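Local coordinates for protein levansucrase (Bacillus megaterium, PDB 3OM4) that is a bacterial levansucrase of the levansucrase/invertase family, a single-chain protein with a five-bladed beta-propeller fold, at residues A[45-53]-A[113-121]. The protein carries 1 engineered substitution. Residues are numbered along the deposited sequence; the frame is centred on the assembly and turned at random.
Sequences IKNIASAKG and SIDSWKNAG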
loop_
_atom_site.group_PDB
_atom_site.type_symbol
_atom_site.label_atom_id
_atom_site.label_comp_id
_atom_site.label_asym_id
_atom_site.label_seq_id
_atom_site.Cartn_x
_atom_site.Cartn_y
_atom_site.Cartn_z
ATOM N N ILE A 45 -15.440 -1.657 19.298
ATOM C CA ILE A 45 -14.745 -0.744 18.385
ATOM C C ILE A 45 -14.806 0.709 18.868
ATOM O O ILE A 45 -15.885 1.249 19.124
ATOM C CB ILE A 45 -15.289 -0.867 16.928
ATOM C CG1 ILE A 45 -15.123 -2.303 16.396
ATOM C CG2 ILE A 45 -14.634 0.165 15.992
ATOM C CD1 ILE A 45 -13.704 -2.878 16.483
ATOM N N LYS A 46 -13.631 1.323 18.992
ATOM C CA LYS A 46 -13.498 2.707 19.440
ATOM C C LYS A 46 -12.855 3.578 18.368
ATOM O O LYS A 46 -11.995 3.107 17.615
ATOM C CB LYS A 46 -12.607 2.772 20.681
ATOM C CG LYS A 46 -13.208 2.238 21.966
ATOM C CD LYS A 46 -12.180 2.363 23.082
ATOM C CE LYS A 46 -12.731 1.936 24.428
ATOM N NZ LYS A 46 -11.731 2.185 25.506
ATOM N N ASN A 47 -13.260 4.848 18.317
ATOM C CA ASN A 47 -12.504 5.871 17.597
ATOM C C ASN A 47 -11.157 6.060 18.284
ATOM O O ASN A 47 -11.025 5.798 19.483
ATOM C CB ASN A 47 -13.226 7.225 17.617
ATOM C CG ASN A 47 -14.565 7.210 16.894
ATOM O OD1 ASN A 47 -14.791 6.433 15.970
ATOM N ND2 ASN A 47 -15.461 8.096 17.316
ATOM N N ILE A 48 -10.163 6.524 17.531
ATOM C CA ILE A 48 -8.903 6.964 18.121
ATOM C C ILE A 48 -9.184 8.279 18.842
ATOM O O ILE A 48 -9.409 9.304 18.202
ATOM C CB ILE A 48 -7.802 7.163 17.053
ATOM C CG1 ILE A 48 -7.654 5.899 16.197
ATOM C CG2 ILE A 48 -6.476 7.540 17.713
ATOM C CD1 ILE A 48 -6.899 6.110 14.902
ATOM N N ALA A 49 -9.178 8.232 20.174
ATOM C CA ALA A 49 -9.567 9.374 21.007
ATOM C C ALA A 49 -8.726 10.625 20.748
ATOM O O ALA A 49 -9.244 11.746 20.759
ATOM C CB ALA A 49 -9.518 8.995 22.485
ATOM N N SER A 50 -7.435 10.421 20.506
ATOM C CA SER A 50 -6.500 11.521 20.280
ATOM C C SER A 50 -6.555 12.067 18.853
ATOM O O SER A 50 -5.961 13.109 18.566
ATOM C CB SER A 50 -5.072 11.089 20.622
ATOM O OG SER A 50 -4.593 10.130 19.694
ATOM N N ALA A 51 -7.266 11.364 17.969
ATOM C CA ALA A 51 -7.387 11.768 16.567
ATOM C C ALA A 51 -8.335 12.951 16.420
ATOM O O ALA A 51 -9.447 12.825 15.902
ATOM C CB ALA A 51 -7.840 10.602 15.703
ATOM N N LYS A 52 -7.876 14.097 16.910
ATOM C CA LYS A 52 -8.585 15.355 16.764
ATOM C C LYS A 52 -7.671 16.345 16.058
ATOM O O LYS A 52 -6.448 16.272 16.191
ATOM C CB LYS A 52 -9.020 15.885 18.132
ATOM C CG LYS A 52 -10.123 15.054 18.774
ATOM C CD LYS A 52 -10.309 15.371 20.250
ATOM C CE LYS A 52 -11.593 14.746 20.798
ATOM N NZ LYS A 52 -11.692 13.271 20.553
ATOM N N GLY A 53 -8.271 17.250 15.291
ATOM C CA GLY A 53 -7.526 18.272 14.562
ATOM C C GLY A 53 -8.459 19.366 14.089
ATOM O O GLY A 53 -9.662 19.310 14.343
ATOM N N SER A 113 -3.782 -0.347 24.845
ATOM C CA SER A 113 -5.102 0.138 24.437
ATOM C C SER A 113 -5.038 1.150 23.292
ATOM O O SER A 113 -4.021 1.819 23.098
ATOM C CB SER A 113 -5.853 0.734 25.634
ATOM O OG SER A 113 -5.253 1.939 26.083
ATOM N N ILE A 114 -6.131 1.249 22.538
ATOM C CA ILE A 114 -6.263 2.266 21.495
ATOM C C ILE A 114 -6.247 3.672 22.116
ATOM O O ILE A 114 -5.735 4.617 21.514
ATOM C CB ILE A 114 -7.528 2.041 20.605
ATOM C CG1 ILE A 114 -7.579 3.074 19.468
ATOM C CG2 ILE A 114 -8.812 2.028 21.454
ATOM C CD1 ILE A 114 -8.675 2.851 18.441
ATOM N N ASP A 115 -6.787 3.787 23.330
ATOM C CA ASP A 115 -6.780 5.048 24.078
ATOM C C ASP A 115 -5.367 5.510 24.462
ATOM O O ASP A 115 -5.172 6.671 24.834
ATOM C CB ASP A 115 -7.663 4.939 25.332
ATOM C CG ASP A 115 -9.156 4.899 25.011
ATOM O OD1 ASP A 115 -9.567 5.312 23.905
ATOM O OD2 ASP A 115 -9.930 4.459 25.886
ATOM N N SER A 116 -4.390 4.608 24.360
ATOM C CA SER A 116 -2.989 4.914 24.674
ATOM C C SER A 116 -2.247 5.620 23.537
ATOM O O SER A 116 -1.133 6.119 23.731
ATOM C CB SER A 116 -2.233 3.641 25.066
ATOM O OG SER A 116 -2.770 3.064 26.244
ATOM N N TRP A 117 -2.854 5.644 22.353
ATOM C CA TRP A 117 -2.274 6.325 21.202
ATOM C C TRP A 117 -2.481 7.823 21.317
ATOM O O TRP A 117 -3.612 8.307 21.261
ATOM C CB TRP A 117 -2.879 5.809 19.897
ATOM C CG TRP A 117 -2.392 4.455 19.531
ATOM C CD1 TRP A 117 -3.043 3.273 19.719
ATOM C CD2 TRP A 117 -1.138 4.133 18.921
ATOM N NE1 TRP A 117 -2.276 2.230 19.262
ATOM C CE2 TRP A 117 -1.099 2.729 18.767
ATOM C CE3 TRP A 117 -0.042 4.893 18.489
ATOM C CZ2 TRP A 117 -0.010 2.067 18.194
ATOM C CZ3 TRP A 117 1.046 4.233 17.924
ATOM C CH2 TRP A 117 1.052 2.832 17.786
ATOM N N LYS A 118 -1.381 8.545 21.502
ATOM C CA LYS A 118 -1.405 10.002 21.532
ATOM C C LYS A 118 -1.125 10.546 20.134
ATOM O O LYS A 118 -0.565 9.846 19.288
ATOM C CB LYS A 118 -0.384 10.540 22.536
ATOM C CG LYS A 118 -0.706 10.201 23.991
ATOM C CD LYS A 118 0.337 10.763 24.952
ATOM C CE LYS A 118 0.098 12.239 25.241
ATOM N NZ LYS A 118 0.975 12.736 26.339
ATOM N N ASN A 119 -1.519 11.793 19.903
ATOM C CA ASN A 119 -1.409 12.429 18.594
ATOM C C ASN A 119 -0.445 13.612 18.635
ATOM O O ASN A 119 -0.685 14.592 19.340
ATOM C CB ASN A 119 -2.801 12.876 18.132
ATOM C CG ASN A 119 -2.813 13.454 16.722
ATOM O OD1 ASN A 119 -1.808 13.446 16.012
ATOM N ND2 ASN A 119 -3.970 13.954 16.311
ATOM N N ALA A 120 0.644 13.506 17.876
ATOM C CA ALA A 120 1.638 14.577 17.795
ATOM C C ALA A 120 1.274 15.617 16.729
ATOM O O ALA A 120 1.990 16.601 16.542
ATOM C CB ALA A 120 3.029 13.997 17.543
ATOM N N GLY A 121 0.154 15.393 16.042
ATOM C CA GLY A 121 -0.329 16.310 15.013
ATOM C C GLY A 121 0.194 15.966 13.633
ATOM O O GLY A 121 0.757 14.888 13.423
HETATM O O HOH W 1 -8.916 5.811 21.430
HETATM O O HOH W 2 -6.215 7.679 21.363
#
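Lys46 reaches over Ile114 to Asp115 and illustrates how one long side chain can serve an apolar and a charged neighbour in turn. Its CB lies 3.9 Å from Ile114 CG2, and its CD passes the same methyl at 3.8 Å. Because the chain is extended beyond CG, its tip is carried clear of the isoleucine: CE comes to 4.0 Å from Asp115 OD2, and Lys46 NZ forms a salt bridge with that oxygen at 2.9 Å, arriving from above the carboxylate plane (45° out of it). The other branch of Ile114 heads for the backbone of 45-53: with CG1 anti to the backbone N (chi1 -176°), CD1 lies 3.4 Å from Lys46 O. The same methyl meets Ile48 CG1 at 3.9 Å.

Further along, the type I turn from Ile48 to Ala51 presents polar groups to 113-121. Ser50 OG donates to Trp117 O at 2.6 Å, from above the carbonyl plane. Asn119 ND2 donates to Ser50 O (3.1 Å), which lies close to the amide plane; Lys52 N reaches that oxygen from the opposite face, so two donors grip it. The amide's other end, OD1, accepts from Gly121 N in an Asx turn, which fixes the rotation of the group. Two waters bridge the segments: one joins Ala49 N to Asp115 OD1, the second Ser50 N to Trp117 O.

Ile48 and Ile114 also pack on Thr424 of strand 424-434, while Phe105 touches Ser50 and Asn119. Within the propeller, the contact links the loop entering strand 52-54, paired with 60-72, to the 3-10 turn at 114-116 and strand 118-122, paired with 101-108.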